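Local coordinates for protein putative polyketide cyclase (Silicibacter sp. TM1040, PDB 3F8H) that is of unknown function but, as a SnoaL-like putative polyketide cyclase, may act on a small organic substrate, at residues G100-L103 and A104-E107; A68-S71 and H72-E76. All blocks are in the same frame, centred on the assembly; numbering follows the deposited sequence.

Contact 1: G100-L103 and A104-E107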
loop_
_atom_site.group_PDB
_atom_site.type_symbol
_atom_site.label_atom_id
_atom_site.label_comp_id
_atom_site.label_asym_id
_atom_site.label_seq_id
_atom_site.Cartn_x
_atom_site.Cartn_y
_atom_site.Cartn_z
ATOM N N GLY A 100 -8.050 16.275 -0.636
ATOM C CA GLY A 100 -8.292 16.935 -1.925
ATOM C C GLY A 100 -9.675 17.429 -2.272
ATOM O O GLY A 100 -10.618 17.295 -1.540
ATOM N N THR A 101 -9.710 17.982 -3.472
ATOM C CA THR A 101 -10.899 18.478 -4.158
ATOM C C THR A 101 -10.892 17.915 -5.567
ATOM O O THR A 101 -9.879 17.951 -6.267
ATOM C CB THR A 101 -10.866 19.998 -4.225
ATOM O OG1 THR A 101 -10.672 20.488 -2.893
ATOM C CG2 THR A 101 -12.201 20.612 -4.821
ATOM N N TYR A 102 -12.042 17.385 -5.960
ATOM C CA TYR A 102 -12.228 16.774 -7.293
ATOM C C TYR A 102 -12.701 17.872 -8.230
ATOM O O TYR A 102 -13.865 18.332 -8.189
ATOM C CB TYR A 102 -13.157 15.578 -7.166
ATOM C CG TYR A 102 -13.343 14.704 -8.374
ATOM C CD1 TYR A 102 -12.376 14.588 -9.353
ATOM C CD2 TYR A 102 -14.466 13.908 -8.476
ATOM C CE1 TYR A 102 -12.561 13.723 -10.432
ATOM C CE2 TYR A 102 -14.667 13.078 -9.530
ATOM C CZ TYR A 102 -13.724 12.970 -10.508
ATOM O OH TYR A 102 -13.972 12.093 -11.552
ATOM N N LEU A 103 -11.741 18.311 -9.044
ATOM C CA LEU A 103 -11.878 19.483 -9.930
ATOM C C LEU A 103 -12.505 19.208 -11.271
ATOM O O LEU A 103 -13.318 19.976 -11.752
ATOM C CB LEU A 103 -10.504 20.101 -10.199
ATOM C CG LEU A 103 -9.625 20.487 -9.005
ATOM C CD1 LEU A 103 -8.257 20.936 -9.518
ATOM C CD2 LEU A 103 -10.320 21.568 -8.176
ATOM N N ALA A 104 -12.083 18.120 -11.887
ATOM C CA ALA A 104 -12.601 17.748 -13.200
ATOM C C ALA A 104 -12.672 16.256 -13.354
ATOM O O ALA A 104 -11.855 15.533 -12.836
ATOM C CB ALA A 104 -11.757 18.402 -14.338
ATOM N N THR A 105 -13.667 15.800 -14.080
ATOM C CA THR A 105 -13.931 14.365 -14.199
ATOM C C THR A 105 -12.817 13.545 -14.807
ATOM O O THR A 105 -12.239 13.886 -15.846
ATOM C CB THR A 105 -15.240 14.112 -14.960
ATOM O OG1 THR A 105 -16.290 14.835 -14.317
ATOM C CG2 THR A 105 -15.598 12.625 -15.000
ATOM N N ASP A 106 -12.497 12.471 -14.103
ATOM C CA ASP A 106 -11.476 11.522 -14.539
ATOM C C ASP A 106 -12.211 10.331 -15.136
ATOM O O ASP A 106 -13.033 9.689 -14.484
ATOM C CB ASP A 106 -10.618 11.096 -13.371
ATOM C CG ASP A 106 -9.303 10.477 -13.794
ATOM O OD1 ASP A 106 -9.028 10.289 -14.997
ATOM O OD2 ASP A 106 -8.507 10.180 -12.892
ATOM N N GLU A 107 -11.938 10.090 -16.408
ATOM C CA GLU A 107 -12.612 9.039 -17.193
ATOM C C GLU A 107 -12.892 7.764 -16.435
ATOM O O GLU A 107 -11.991 7.040 -16.028
ATOM C CB GLU A 107 -11.783 8.691 -18.442
#
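The ring of Tyr102 meets the backbone of the loop 104-107 chiefly along the side that carries CE1 and OH. At its edge, near the ring plane, sits the backbone N of Asp106. The carbonyl O of Ala104 and the CA of Thr105 approach obliquely. Beyond the two segments, the ring of Tyr74 meets this ring with planes about 15° apart, and Trp144 packs edge-to-face with it.

Asp106 N donates to Tyr102 OH over 3.0 Å. The bond is almost straight, with an N-H...O angle of 176°. The same hydroxyl is also hydrogen-bonded to the carbonyl O of Pro110, so the phenol bridges two points of one loop. Tyr102 CE1 lies 3.1 Å from Ala104 O, and Tyr102 OH lies 3.8 Å from CG2 of Thr105. With chi1 at -172°, CG stands opposite the backbone N, and the ring extends beside residues 104-106. A phenylalanine in place of Tyr102 would probably leave Asp106 N without its acceptor and Pro110 O without its hydroxyl partner.

This is a tyrosine at the end of a strand, whose ring reaches forward to the loop that follows. Its hydroxyl ties the end of strand 91-102 to the loop that leads to strand 115-128, its antiparallel neighbour in the SnoaL-like sheet.

Contact 2: A68-S71 and H72-E76; sequences AHMS and HCYKE
The carbonyl O of Met70 takes the shortest backbone bond here, 2.8 Å from Tyr74 N. This bond closes the last turn of helix 60-73, where the chain passes straight into strand 74-85, outermost in the sheet of this chain's SnoaL-like fold. The donor lies nearly on the C=O axis, and the N-H...O angle is 153°. Cys73 N bonds to His69 O, and His72 N to Ala68 O. Weak i to i+3 bonds, Cys73 N to Met70 O and His72 N to His69 O, are consistent with a tightened last turn. Tyr74 is the first residue to leave helical geometry. One water spans the break, donating to Ser71 O at 2.6 Å and to Tyr74 O at 2.7 Å.

Further out, Cys73 SG sits over one face of the His69 imidazole, 4.2 Å from the ring centroid. His69 NE2 and Tyr74 OH are each hydrogen-bonded to a different carboxylate oxygen of Asp106. The CB of Cys73 also lies over one face of the Tyr74 ring, offset toward its rim.

Met70 is a selenomethionine. Its chain bends at chi3 (80°), which turns CE toward the side chains of Tyr74 and Glu76. Glu76 crosses it at about a right angle, and OE2 of Glu76 bonds to Tyr117 OH. The methyl CE of Met70 touches Tyr74 CD2 at 4.0 Å and Glu76 OE1 at 3.6 Å.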
loop_
_atom_site.group_PDB
_atom_site.type_symbol
_atom_site.label_atom_id
_atom_site.label_comp_id
_atom_site.label_asym_id
_atom_site.label_seq_id
_atom_site.Cartn_x
_atom_site.Cartn_y
_atom_site.Cartn_z
ATOM N N ALA A 68 0.131 15.974 -15.579
ATOM C CA ALA A 68 -0.744 16.983 -16.198
ATOM C C ALA A 68 -2.202 16.553 -16.059
ATOM O O ALA A 68 -3.132 17.339 -15.776
ATOM C CB ALA A 68 -0.359 17.218 -17.651
ATOM N N HIS A 69 -2.394 15.269 -16.244
ATOM C CA HIS A 69 -3.726 14.699 -16.128
ATOM C C HIS A 69 -4.215 14.898 -14.695
ATOM O O HIS A 69 -5.340 15.351 -14.454
ATOM C CB HIS A 69 -3.731 13.213 -16.491
ATOM C CG HIS A 69 -5.076 12.595 -16.413
ATOM N ND1 HIS A 69 -5.966 12.638 -17.462
ATOM C CD2 HIS A 69 -5.705 11.945 -15.404
ATOM C CE1 HIS A 69 -7.091 12.051 -17.096
ATOM N NE2 HIS A 69 -6.960 11.620 -15.856
HETATM N N MSE A 70 -3.357 14.592 -13.739
HETATM C CA MSE A 70 -3.784 14.708 -12.345
HETATM C C MSE A 70 -4.071 16.140 -11.977
HETATM O O MSE A 70 -4.969 16.455 -11.200
HETATM C CB MSE A 70 -2.757 14.177 -11.370
HETATM C CG MSE A 70 -2.796 12.674 -11.169
HETATM SE SE MSE A 70 -1.867 12.224 -9.498
HETATM C CE MSE A 70 -3.346 12.655 -8.235
ATOM N N SER A 71 -3.280 17.000 -12.583
ATOM C CA SER A 71 -3.286 18.431 -12.294
ATOM C C SER A 71 -4.625 19.040 -12.707
ATOM O O SER A 71 -5.190 19.971 -12.090
ATOM C CB SER A 71 -2.115 19.068 -13.054
ATOM O OG SER A 71 -1.999 20.389 -12.680
ATOM N N HIS A 72 -5.163 18.419 -13.738
ATOM C CA HIS A 72 -6.422 18.837 -14.312
ATOM C C HIS A 72 -7.590 18.349 -13.450
ATOM O O HIS A 72 -8.507 19.065 -13.175
ATOM C CB HIS A 72 -6.578 18.256 -15.730
ATOM C CG HIS A 72 -7.920 18.490 -16.343
ATOM N ND1 HIS A 72 -8.334 19.728 -16.781
ATOM C CD2 HIS A 72 -8.920 17.629 -16.647
ATOM C CE1 HIS A 72 -9.548 19.628 -17.292
ATOM N NE2 HIS A 72 -9.920 18.361 -17.236
ATOM N N CYS A 73 -7.491 17.127 -12.980
ATOM C CA CYS A 73 -8.621 16.510 -12.285
ATOM C C CYS A 73 -8.707 16.750 -10.795
ATOM O O CYS A 73 -9.803 16.779 -10.229
ATOM C CB CYS A 73 -8.618 15.012 -12.504
ATOM S SG CYS A 73 -8.845 14.473 -14.209
ATOM N N TYR A 74 -7.552 16.907 -10.173
ATOM C CA TYR A 74 -7.476 16.971 -8.707
ATOM C C TYR A 74 -6.525 17.992 -8.165
ATOM O O TYR A 74 -5.502 18.274 -8.762
ATOM C CB TYR A 74 -6.952 15.638 -8.124
ATOM C CG TYR A 74 -7.580 14.395 -8.687
ATOM C CD1 TYR A 74 -8.783 13.926 -8.210
ATOM C CD2 TYR A 74 -6.963 13.688 -9.700
ATOM C CE1 TYR A 74 -9.365 12.809 -8.744
ATOM C CE2 TYR A 74 -7.556 12.586 -10.258
ATOM C CZ TYR A 74 -8.760 12.149 -9.765
ATOM O OH TYR A 74 -9.366 11.034 -10.282
ATOM N N LYS A 75 -6.888 18.517 -7.002
ATOM C CA LYS A 75 -5.954 19.323 -6.202
ATOM C C LYS A 75 -5.875 18.650 -4.846
ATOM O O LYS A 75 -6.878 18.552 -4.151
ATOM C CB LYS A 75 -6.394 20.764 -6.032
ATOM C CG LYS A 75 -5.408 21.569 -5.154
ATOM C CD LYS A 75 -3.904 21.444 -5.631
ATOM C CE LYS A 75 -2.893 22.183 -4.679
ATOM N NZ LYS A 75 -1.439 22.121 -5.063
ATOM N N GLU A 76 -4.673 18.230 -4.479
ATOM C CA GLU A 76 -4.458 17.475 -3.264
ATOM C C GLU A 76 -3.238 17.899 -2.494
ATOM O O GLU A 76 -2.254 18.378 -3.050
ATOM C CB GLU A 76 -4.223 15.986 -3.602
ATOM C CG GLU A 76 -5.228 15.366 -4.494
ATOM C CD GLU A 76 -5.011 13.876 -4.704
ATOM O OE1 GLU A 76 -3.850 13.404 -4.713
ATOM O OE2 GLU A 76 -6.039 13.187 -4.896
HETATM O O HOH W 1 -4.699 20.695 -9.681
#

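In the fold
Both contacts lie near the surface, on the same side of the chain's centre, with centres about 7 Å apart. Each has one buried residue, Tyr102 in contact 1 and Cys73 in contact 2. Contact 2 closes helix 60-73 and opens strand 74-85; contact 1 closes strand 91-102, its antiparallel neighbour in the sheet. Contact 2 relies mainly on helical backbone bonds, a water and sulfur packing, whereas contact 1 rests on one phenol hydroxyl. They meet directly. Asp106 OD1 and His69 NE2 lie 2.6 Å apart, a probable hydrogen bond, and Leu103 N and Cys73 O lie 2.7 Å apart, also a probable hydrogen bond. Ala104 CB packs on His72.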